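Local coordinates for protein alginase (Pseudoalteromonas, PDB 4Q8K) that probably cleaves the polysaccharide alginate by beta-elimination, as a calcium-containing bacterial alginate lyase of polysaccharide lyase family 18, at residues Ser152-Gly158 with Arg188-Lys194. Sequence-based numbering, arbitrary orientation.
Sequences SIFDLEG and RHEYKVK. With SO4 (sulfate ion), chain D.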
# COMPACT_ATOMS: atom_id res chain seq x y z
N SER A 152 5.92 -17.08 8.11
CA SER A 152 7.16 -17.63 7.58
C SER A 152 7.92 -16.62 6.71
O SER A 152 9.15 -16.63 6.66
CB SER A 152 6.92 -18.94 6.82
OG SER A 152 6.03 -18.76 5.74
N ILE A 153 7.18 -15.74 6.04
CA ILE A 153 7.78 -14.69 5.23
C ILE A 153 7.44 -13.29 5.77
O ILE A 153 8.33 -12.44 5.88
CB ILE A 153 7.34 -14.77 3.75
CG1 ILE A 153 7.94 -16.01 3.07
CG2 ILE A 153 7.75 -13.53 3.00
CD1 ILE A 153 7.58 -16.15 1.59
N PHE A 154 6.17 -13.09 6.12
CA PHE A 154 5.67 -11.76 6.50
C PHE A 154 5.53 -11.55 8.00
O PHE A 154 5.04 -12.42 8.71
CB PHE A 154 4.31 -11.50 5.85
CG PHE A 154 4.38 -11.34 4.36
CD1 PHE A 154 4.68 -10.11 3.79
CD2 PHE A 154 4.19 -12.43 3.52
CE1 PHE A 154 4.77 -9.96 2.41
CE2 PHE A 154 4.27 -12.29 2.15
CZ PHE A 154 4.56 -11.05 1.59
N ASP A 155 5.95 -10.37 8.45
CA ASP A 155 5.71 -9.88 9.81
C ASP A 155 4.50 -8.96 9.81
O ASP A 155 4.30 -8.20 8.86
CB ASP A 155 6.90 -9.07 10.31
CG ASP A 155 8.05 -9.94 10.76
OD1 ASP A 155 7.81 -11.13 11.04
OD2 ASP A 155 9.18 -9.44 10.84
N LEU A 156 3.71 -9.01 10.88
CA LEU A 156 2.49 -8.20 10.97
C LEU A 156 2.74 -6.86 11.66
O LEU A 156 3.43 -6.80 12.67
CB LEU A 156 1.39 -8.97 11.69
CG LEU A 156 0.07 -8.22 11.96
CD1 LEU A 156 -0.57 -7.80 10.64
CD2 LEU A 156 -0.90 -9.07 12.78
N GLU A 157 2.18 -5.79 11.09
CA GLU A 157 2.22 -4.46 11.69
C GLU A 157 0.79 -4.09 12.03
O GLU A 157 -0.01 -3.82 11.13
CB GLU A 157 2.79 -3.43 10.71
CG GLU A 157 4.20 -3.70 10.22
CD GLU A 157 4.55 -2.83 9.02
OE1 GLU A 157 5.20 -1.77 9.21
OE2 GLU A 157 4.16 -3.21 7.90
N GLY A 158 0.47 -4.08 13.32
CA GLY A 158 -0.89 -3.87 13.76
C GLY A 158 -1.52 -5.19 14.16
O GLY A 158 -2.17 -5.86 13.36
N ARG A 188 -1.28 2.47 10.11
CA ARG A 188 -1.22 1.35 9.18
C ARG A 188 -1.71 0.03 9.76
O ARG A 188 -1.74 -0.18 10.98
CB ARG A 188 0.20 1.16 8.62
CG ARG A 188 1.14 0.42 9.57
CD ARG A 188 2.57 0.45 9.09
NE ARG A 188 3.07 1.81 8.94
CZ ARG A 188 4.31 2.12 8.57
NH1 ARG A 188 5.19 1.17 8.30
NH2 ARG A 188 4.66 3.40 8.47
N HIS A 189 -2.11 -0.85 8.85
CA HIS A 189 -2.40 -2.24 9.15
C HIS A 189 -1.83 -2.99 7.95
O HIS A 189 -2.39 -2.91 6.86
CB HIS A 189 -3.89 -2.46 9.25
CG HIS A 189 -4.27 -3.64 10.10
ND1 HIS A 189 -5.56 -4.11 10.17
CD2 HIS A 189 -3.52 -4.43 10.91
CE1 HIS A 189 -5.60 -5.15 11.00
NE2 HIS A 189 -4.38 -5.35 11.47
N GLU A 190 -0.72 -3.70 8.14
CA GLU A 190 0.14 -4.05 7.03
C GLU A 190 1.01 -5.28 7.32
O GLU A 190 1.37 -5.53 8.48
CB GLU A 190 1.03 -2.84 6.77
CG GLU A 190 1.95 -2.88 5.59
CD GLU A 190 2.70 -1.58 5.46
OE1 GLU A 190 3.69 -1.37 6.20
OE2 GLU A 190 2.28 -0.74 4.65
N TYR A 191 1.34 -6.02 6.26
CA TYR A 191 2.32 -7.09 6.36
C TYR A 191 3.60 -6.66 5.65
O TYR A 191 3.53 -5.94 4.65
CB TYR A 191 1.81 -8.37 5.70
CG TYR A 191 0.76 -9.14 6.47
CD1 TYR A 191 1.11 -9.88 7.60
CD2 TYR A 191 -0.56 -9.17 6.05
CE1 TYR A 191 0.17 -10.60 8.29
CE2 TYR A 191 -1.51 -9.89 6.74
CZ TYR A 191 -1.14 -10.60 7.85
OH TYR A 191 -2.10 -11.31 8.54
N LYS A 192 4.75 -7.09 6.15
CA LYS A 192 6.03 -6.76 5.53
C LYS A 192 6.95 -7.98 5.47
O LYS A 192 7.00 -8.76 6.41
CB LYS A 192 6.71 -5.63 6.28
CG LYS A 192 6.90 -5.91 7.77
CD LYS A 192 7.73 -4.84 8.46
CE LYS A 192 7.88 -5.16 9.96
NZ LYS A 192 8.73 -4.14 10.65
N VAL A 193 7.68 -8.13 4.37
CA VAL A 193 8.68 -9.20 4.31
C VAL A 193 9.66 -9.02 5.47
O VAL A 193 10.22 -7.94 5.66
CB VAL A 193 9.43 -9.20 2.97
CG1 VAL A 193 10.57 -10.23 2.98
CG2 VAL A 193 8.47 -9.46 1.80
N LYS A 194 9.92 -10.07 6.20
CA LYS A 194 10.76 -9.97 7.36
C LYS A 194 12.20 -9.65 7.10
O LYS A 194 12.73 -9.99 6.10
CB LYS A 194 10.60 -11.20 8.22
CG LYS A 194 11.31 -12.40 7.68
CD LYS A 194 11.22 -13.58 8.64
CE LYS A 194 9.83 -14.11 8.75
NZ LYS A 194 9.77 -15.27 9.65
S SO4 D . 8.50 3.51 7.94
O1 SO4 D . 9.79 3.48 8.65
O2 SO4 D . 8.75 3.86 6.54
O3 SO4 D . 7.87 2.19 8.05
O4 SO4 D . 7.65 4.52 8.55
O HOH W 1 7.50 -1.55 10.83
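At R188 the guanidinium meets E157 edge-on: R188 NH1 lies 3.1 Å from E157 OE1 in a salt bridge, and also donates to sulfate O3 (2.9 Å), the ion probably coming from the crystallisation liquor. The ring edge of H189 faces the carbonyl of G158, whose phi/psi of 102/87 leaves no room for a CB; H189 ND1 is bound by the backbone of V173. E190 forms a hydrogen-bonded antiparallel pair with E157 (E157 N to E190 O 2.7 Å, E190 N to E157 O 3.1 Å). E190 OE1, salt-bridged to K318, lies 2.5 Å from E157 OE2, so one of the acids probably holds a proton. On the opposite face Y191 takes L156 CD1 over its ring, 4.1 Å from the centroid and 24° off the normal, a CH-pi contact. K192 repeats the hydrogen-bonded pairing with D155 (D155 N to K192 O 2.8 Å, K192 N to D155 O 3.0 Å), and a water accepts from K192 NZ (2.9 Å) and donates to E157 OE1 (2.8 Å). V193 CG2 touches F154 CE1 at 3.8 Å, and K194 N continues the ladder to I153 O (2.9 Å). Strand 154-157 flanks 186-193 in a sheet of the concanavalin-like jelly roll expected for this family, one face charged, the other apolar and aromatic; a proton probably held by one acid, with R188 and K318 nearby, would offset the carboxylates' repulsion.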